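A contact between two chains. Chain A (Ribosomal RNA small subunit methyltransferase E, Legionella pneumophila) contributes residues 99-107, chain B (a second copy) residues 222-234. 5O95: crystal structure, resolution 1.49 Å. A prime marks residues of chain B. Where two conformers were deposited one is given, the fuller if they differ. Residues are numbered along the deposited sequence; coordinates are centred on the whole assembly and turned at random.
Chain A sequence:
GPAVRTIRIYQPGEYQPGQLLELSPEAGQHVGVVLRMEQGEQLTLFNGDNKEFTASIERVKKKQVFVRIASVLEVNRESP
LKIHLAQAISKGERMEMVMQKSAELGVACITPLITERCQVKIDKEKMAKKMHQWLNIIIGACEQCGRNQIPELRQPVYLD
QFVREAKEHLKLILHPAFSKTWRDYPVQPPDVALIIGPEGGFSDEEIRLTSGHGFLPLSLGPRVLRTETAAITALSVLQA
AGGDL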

ATOM      1  N   MET A  99      -8.253   2.073  -4.786  1.00 18.68           N
ATOM      2  CA  MET A  99      -9.040   1.224  -5.681  1.00 18.98           C
ATOM      3  C   MET A  99      -8.202   0.081  -6.237  1.00 17.63           C
ATOM      4  O   MET A  99      -8.618  -1.082  -6.212  1.00 16.54           O
ATOM      5  CB  MET A  99      -9.602   2.080  -6.816  1.00 18.51           C
ATOM      6  CG  MET A  99     -10.610   3.121  -6.338  1.00 22.35           C
ATOM      7  SD  MET A  99     -12.125   2.326  -5.750  1.00 23.02           S
ATOM      8  CE  MET A  99     -12.871   3.686  -4.845  1.00 27.99           C
ATOM      9  N   GLN A 100      -7.003   0.393  -6.730  1.00 17.09           N
ATOM     10  CA  GLN A 100      -6.155  -0.643  -7.304  1.00 16.61           C
ATOM     11  C   GLN A 100      -5.703  -1.645  -6.246  1.00 17.08           C
ATOM     12  O   GLN A 100      -5.821  -2.861  -6.433  1.00 18.97           O
ATOM     13  CB  GLN A 100      -4.929   0.012  -7.950  1.00 18.08           C
ATOM     14  CG  GLN A 100      -4.059  -1.006  -8.633  1.00 21.42           C
ATOM     15  CD  GLN A 100      -2.780  -0.409  -9.183  1.00 28.53           C
ATOM     16  OE1 GLN A 100      -1.827  -0.173  -8.442  1.00 28.98           O
ATOM     17  NE2 GLN A 100      -2.746  -0.179 -10.500  1.00 30.79           N
ATOM     18  N   LYS A 101      -5.146  -1.150  -5.127  1.00 15.19           N
ATOM     19  CA  LYS A 101      -4.551  -2.068  -4.163  1.00 16.99           C
ATOM     20  C   LYS A 101      -5.609  -2.839  -3.375  1.00 14.47           C
ATOM     21  O   LYS A 101      -5.374  -3.986  -2.983  1.00 15.83           O
ATOM     22  CB  LYS A 101      -3.642  -1.305  -3.178  1.00 18.60           C
ATOM     23  CG  LYS A 101      -2.588  -0.403  -3.801  1.00 30.65           C
ATOM     24  CD  LYS A 101      -1.848  -1.075  -4.913  1.00 35.75           C
ATOM     25  CE  LYS A 101      -0.547  -0.334  -5.235  1.00 32.80           C
ATOM     26  NZ  LYS A 101       0.070  -0.953  -6.441  1.00 35.58           N
ATOM     27  N   SER A 102      -6.773  -2.237  -3.115  1.00 15.51           N
ATOM     28  CA  SER A 102      -7.796  -2.979  -2.376  1.00 14.59           C
ATOM     29  C   SER A 102      -8.299  -4.125  -3.216  1.00 15.90           C
ATOM     30  O   SER A 102      -8.576  -5.211  -2.699  1.00 16.81           O
ATOM     31  CB  SER A 102      -8.949  -2.078  -1.960  1.00 16.99           C
ATOM     32  OG  SER A 102      -9.686  -1.597  -3.057  1.00 23.37           O
ATOM     33  N   ALA A 103      -8.340  -3.920  -4.531  1.00 17.41           N
ATOM     34  CA  ALA A 103      -8.740  -5.012  -5.417  1.00 16.15           C
ATOM     35  C   ALA A 103      -7.694  -6.127  -5.386  1.00 13.87           C
ATOM     36  O   ALA A 103      -8.041  -7.318  -5.303  1.00 16.00           O
ATOM     37  CB  ALA A 103      -8.938  -4.459  -6.830  1.00 18.03           C
ATOM     38  N   GLU A 104      -6.409  -5.762  -5.487  1.00 14.41           N
ATOM     39  CA  GLU A 104      -5.347  -6.755  -5.360  1.00 16.02           C
ATOM     40  C   GLU A 104      -5.442  -7.518  -4.053  1.00 17.04           C
ATOM     41  O   GLU A 104      -5.116  -8.704  -3.991  1.00 16.81           O
ATOM     42  CB  GLU A 104      -3.970  -6.076  -5.421  1.00 18.78           C
ATOM     43  CG  GLU A 104      -3.637  -5.493  -6.748  1.00 18.56           C
ATOM     44  CD  GLU A 104      -2.241  -4.884  -6.762  1.00 25.13           C
ATOM     45  OE1 GLU A 104      -1.296  -5.548  -6.279  1.00 22.39           O
ATOM     46  OE2 GLU A 104      -2.115  -3.745  -7.245  1.00 33.01           O
ATOM     47  N   LEU A 105      -5.801  -6.833  -2.974  1.00 16.08           N
ATOM     48  CA  LEU A 105      -5.866  -7.449  -1.661  1.00 14.78           C
ATOM     49  C   LEU A 105      -7.212  -8.118  -1.399  1.00 15.34           C
ATOM     50  O   LEU A 105      -7.524  -8.471  -0.247  1.00 16.00           O
ATOM     51  CB  LEU A 105      -5.510  -6.396  -0.586  1.00 15.78           C
ATOM     52  CG  LEU A 105      -4.057  -5.926  -0.692  1.00 22.15           C
ATOM     53  CD1 LEU A 105      -3.799  -4.694   0.181  1.00 34.36           C
ATOM     54  CD2 LEU A 105      -3.107  -7.031  -0.297  1.00 25.34           C
ATOM     55  N   GLY A 106      -8.012  -8.324  -2.457  1.00 12.62           N
ATOM     56  CA  GLY A 106      -9.184  -9.166  -2.342  1.00 14.55           C
ATOM     57  C   GLY A 106     -10.446  -8.528  -1.801  1.00 14.47           C
ATOM     58  O   GLY A 106     -11.399  -9.260  -1.483  1.00 14.80           O
ATOM     59  N   VAL A 107     -10.503  -7.199  -1.694  1.00 15.23           N
ATOM     60  CA  VAL A 107     -11.668  -6.541  -1.102  1.00 13.86           C
ATOM     61  C   VAL A 107     -12.919  -6.946  -1.867  1.00 15.91           C
ATOM     62  O   VAL A 107     -12.895  -7.129  -3.097  1.00 14.43           O
ATOM     63  CB  VAL A 107     -11.451  -5.015  -1.117  1.00 14.98           C
ATOM     64  CG1 VAL A 107     -11.682  -4.432  -2.528  1.00 16.31           C
ATOM     65  CG2 VAL A 107     -12.364  -4.326  -0.112  1.00 16.84           C
TER
ATOM     66  N   PRO B 222      -3.488 -15.931  -2.794  1.00 19.01           N
ATOM     67  CA  PRO B 222      -3.536 -16.532  -4.133  1.00 17.07           C
ATOM     68  C   PRO B 222      -3.562 -15.538  -5.283  1.00 19.55           C
ATOM     69  O   PRO B 222      -3.543 -15.978  -6.441  1.00 20.68           O
ATOM     70  CB  PRO B 222      -4.857 -17.293  -4.072  1.00 17.43           C
ATOM     71  CG  PRO B 222      -5.726 -16.389  -3.298  1.00 16.16           C
ATOM     72  CD  PRO B 222      -4.833 -15.826  -2.190  1.00 18.59           C
ATOM     73  N   ARG B 223      -3.592 -14.236  -5.008  1.00 20.94           N
ATOM     74  CA  ARG B 223      -3.637 -13.205  -6.036  1.00 16.38           C
ATOM     75  C   ARG B 223      -2.247 -12.635  -6.239  1.00 16.30           C
ATOM     76  O   ARG B 223      -1.520 -12.380  -5.266  1.00 20.96           O
ATOM     77  CB  ARG B 223      -4.609 -12.093  -5.621  1.00 15.09           C
ATOM     78  CG  ARG B 223      -6.021 -12.636  -5.431  1.00 16.41           C
ATOM     79  CD  ARG B 223      -6.948 -11.631  -4.749  1.00 16.17           C
ATOM     80  NE  ARG B 223      -6.562 -11.492  -3.341  1.00 16.15           N
ATOM     81  CZ  ARG B 223      -6.901 -12.350  -2.382  1.00 13.81           C
ATOM     82  NH1 ARG B 223      -7.682 -13.395  -2.620  1.00 17.19           N
ATOM     83  NH2 ARG B 223      -6.453 -12.131  -1.156  1.00 15.91           N
ATOM     84  N   VAL B 224      -1.880 -12.412  -7.494  1.00 19.22           N
ATOM     85  CA  VAL B 224      -0.538 -11.902  -7.766  1.00 16.93           C
ATOM     86  C   VAL B 224      -0.514 -10.432  -7.405  1.00 19.92           C
ATOM     87  O   VAL B 224      -1.284  -9.636  -7.955  1.00 20.34           O
ATOM     88  CB  VAL B 224      -0.157 -12.085  -9.233  1.00 21.59           C
ATOM     89  CG1 VAL B 224       1.255 -11.504  -9.457  1.00 25.30           C
ATOM     90  CG2 VAL B 224      -0.251 -13.558  -9.654  1.00 28.58           C
ATOM     91  N   LEU B 225       0.378 -10.066  -6.490  1.00 19.91           N
ATOM     92  CA  LEU B 225       0.493  -8.686  -6.074  1.00 16.82           C
ATOM     93  C   LEU B 225       1.539  -7.978  -6.913  1.00 17.69           C
ATOM     94  O   LEU B 225       2.575  -8.552  -7.244  1.00 20.64           O
ATOM     95  CB  LEU B 225       0.909  -8.641  -4.607  1.00 16.18           C
ATOM     96  CG  LEU B 225      -0.033  -9.342  -3.618  1.00 18.51           C
ATOM     97  CD1 LEU B 225       0.537  -9.204  -2.219  1.00 19.25           C
ATOM     98  CD2 LEU B 225      -1.436  -8.762  -3.675  1.00 19.94           C
ATOM     99  N   ARG B 226       1.249  -6.737  -7.279  1.00 16.07           N
ATOM    100  CA  ARG B 226       2.315  -5.875  -7.779  1.00 15.05           C
ATOM    101  C   ARG B 226       3.463  -5.801  -6.768  1.00 15.66           C
ATOM    102  O   ARG B 226       3.263  -5.955  -5.561  1.00 18.49           O
ATOM    103  CB  ARG B 226       1.750  -4.487  -8.075  1.00 15.74           C
ATOM    104  CG  ARG B 226       0.862  -4.455  -9.278  1.00 22.76           C
ATOM    105  CD  ARG B 226       0.261  -3.072  -9.480  1.00 29.33           C
ATOM    106  NE  ARG B 226      -0.501  -3.020 -10.727  1.00 28.78           N
ATOM    107  CZ  ARG B 226       0.045  -2.874 -11.932  1.00 49.12           C
ATOM    108  NH1 ARG B 226       1.365  -2.772 -12.058  1.00 37.94           N
ATOM    109  NH2 ARG B 226      -0.726  -2.843 -13.011  1.00 32.96           N
ATOM    110  N   THR B 227       4.684  -5.575  -7.264  0.61 18.38           N
ATOM    111  CA  THR B 227       5.845  -5.601  -6.375  0.61 18.44           C
ATOM    112  C   THR B 227       5.729  -4.571  -5.258  0.61 14.83           C
ATOM    113  O   THR B 227       6.070  -4.865  -4.109  0.61 13.64           O
ATOM    114  CB  THR B 227       7.146  -5.422  -7.157  0.61 16.65           C
ATOM    115  OG1 THR B 227       7.001  -4.354  -8.103  0.61 35.54           O
ATOM    116  CG2 THR B 227       7.496  -6.716  -7.872  0.61 23.69           C
ATOM    117  N   GLU B 228       5.223  -3.373  -5.568  1.00 17.55           N
ATOM    118  CA  GLU B 228       5.098  -2.365  -4.526  1.00 21.29           C
ATOM    119  C   GLU B 228       3.993  -2.724  -3.555  1.00 20.05           C
ATOM    120  O   GLU B 228       4.126  -2.476  -2.353  1.00 18.87           O
ATOM    121  CB  GLU B 228       4.907  -0.961  -5.114  1.00 21.42           C
ATOM    122  CG  GLU B 228       3.544  -0.653  -5.710  1.00 23.16           C
ATOM    123  CD  GLU B 228       3.380  -1.120  -7.150  1.00 36.95           C
ATOM    124  OE1 GLU B 228       4.253  -1.846  -7.661  1.00 25.09           O
ATOM    125  OE2 GLU B 228       2.365  -0.747  -7.772  1.00 28.26           O
ATOM    126  N   THR B 229       2.920  -3.356  -4.037  1.00 15.29           N
ATOM    127  CA  THR B 229       1.899  -3.815  -3.104  1.00 11.57           C
ATOM    128  C   THR B 229       2.462  -4.894  -2.202  1.00 14.69           C
ATOM    129  O   THR B 229       2.191  -4.910  -0.996  1.00 17.49           O
ATOM    130  CB  THR B 229       0.729  -4.390  -3.896  1.00 16.74           C
ATOM    131  OG1 THR B 229       0.282  -3.434  -4.854  1.00 19.87           O
ATOM    132  CG2 THR B 229      -0.437  -4.711  -2.939  1.00 20.09           C
ATOM    133  N   ALA B 230       3.227  -5.818  -2.777  1.00 14.66           N
ATOM    134  CA  ALA B 230       3.789  -6.928  -2.028  1.00 12.80           C
ATOM    135  C   ALA B 230       4.663  -6.440  -0.887  1.00 17.21           C
ATOM    136  O   ALA B 230       4.606  -6.990   0.212  1.00 16.50           O
ATOM    137  CB  ALA B 230       4.606  -7.834  -2.948  1.00 19.03           C
ATOM    138  N   ALA B 231       5.534  -5.463  -1.153  1.00 14.94           N
ATOM    139  CA  ALA B 231       6.355  -4.905  -0.085  1.00 19.87           C
ATOM    140  C   ALA B 231       5.503  -4.422   1.069  1.00 19.37           C
ATOM    141  O   ALA B 231       5.779  -4.736   2.232  1.00 19.77           O
ATOM    142  CB  ALA B 231       7.201  -3.753  -0.624  1.00 19.24           C
ATOM    143  N   ILE B 232       4.482  -3.624   0.774  1.00 13.12           N
ATOM    144  CA  ILE B 232       3.742  -3.015   1.875  1.00 15.29           C
ATOM    145  C   ILE B 232       2.836  -4.042   2.555  1.00 15.83           C
ATOM    146  O   ILE B 232       2.645  -4.002   3.770  1.00 16.90           O
ATOM    147  CB  ILE B 232       3.024  -1.738   1.408  1.00 20.48           C
ATOM    148  CG1 ILE B 232       4.025  -0.803   0.704  1.00 20.23           C
ATOM    149  CG2 ILE B 232       2.435  -0.983   2.611  1.00 19.82           C
ATOM    150  CD1 ILE B 232       5.437  -0.701   1.380  1.00 23.48           C
ATOM    151  N   THR B 233       2.289  -4.998   1.802  1.00 15.43           N
ATOM    152  CA  THR B 233       1.521  -6.079   2.407  1.00 13.06           C
ATOM    153  C   THR B 233       2.391  -6.950   3.310  1.00 14.19           C
ATOM    154  O   THR B 233       1.978  -7.321   4.420  1.00 13.70           O
ATOM    155  CB  THR B 233       0.910  -6.933   1.271  1.00 12.93           C
ATOM    156  OG1 THR B 233      -0.021  -6.115   0.539  1.00 16.06           O
ATOM    157  CG2 THR B 233       0.217  -8.183   1.808  1.00 15.34           C
ATOM    158  N   ALA B 234       3.599  -7.287   2.863  1.00 15.58           N
ATOM    159  CA  ALA B 234       4.471  -8.128   3.674  1.00 13.62           C
ATOM    160  C   ALA B 234       4.871  -7.411   4.961  1.00 12.63           C
ATOM    161  O   ALA B 234       4.844  -8.000   6.046  1.00 16.99           O
ATOM    162  CB  ALA B 234       5.728  -8.493   2.873  1.00 16.34           C
TER
HETATM  163  O   HOH W   1      -4.127 -10.410  -1.911  1.00 16.23           O
HETATM  164  O   HOH W   2      -3.034  -4.146  -9.900  1.00 27.09           O

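The chain A stretch is the last part of a helix, residues 99-104, followed by a turn; the chain B stretch runs as an extended loop into a helix that starts at Thr227′. The two helices are inclined at 68° and their axes come no closer than 10.9 Å, so side chains rather than backbones must bridge most of the gap. The CA atoms approach best at two points, Glu104 with Leu225′ (6.2 Å) and Lys101 with Thr229′ (6.8 Å). Leu105 is the first residue to leave helical geometry, and Gly106 follows at phi 84°, psi 12°. Glycine suits this position on two counts: a CB would be jammed against the preceding carbonyl oxygen, and it would lie 2.9 Å from Arg223′ CZ. With no side chain there, Gly106 CA lies over one face of the Arg223′ guanidinium.

Glu104 is at the centre of the polar contact and is the residue most covered by the other stretch, at 97 Å². Its CA-to-CB bond points sideways, but the extended chi2 carries the carboxylate into the start of the partner helix. There OE1 accepts hydrogen bonds from Arg226′ N and Thr229′ OG1, both at 3.0 Å. Arg226′ holds the N-cap position, and its backbone NH thus finds an acceptor in the other subunit. Glu104 OE2 lies at the edge of the Arg226′ guanidinium, in a long salt bridge to NE of 3.9 Å; water 2 links these same two atoms, at 2.8 Å from OE2 and 2.9 Å from NE.

Lys101 extends the network. Its long chain, trans at chi3 and chi4, brings NZ within 2.7 Å of Glu228′ OE2, a hydrogen-bonded salt bridge that pairs two largely buried charges. NZ also donates to Thr229′ OG1 at 3.0 Å and, within its own chain, to Gln100 OE1 at 2.9 Å. A threonine hydroxyl is apt here because it can both accept from Lys101 and donate to Glu104.

At the end of the chain A helix, Arg223′ NE donates to the backbone carbonyl Glu104 O at 3.2 Å. Water 1 reinforces the link, donating to Glu104 O and accepting from Arg223′ NH2.

Beside these polar groups lies a small apolar patch. Leu105 points away at CB, yet its CD2 turns back to within 4.1 Å of Leu225′ CD2 and 4.4 Å of Thr229′ CG2. Leu105 CD2 also lies 3.3 Å from Thr233′ OG1, whose hydroxyl donates to its own helix at Thr229′ O (2.9 Å). In all, the two stretches bury 500 Å² between them.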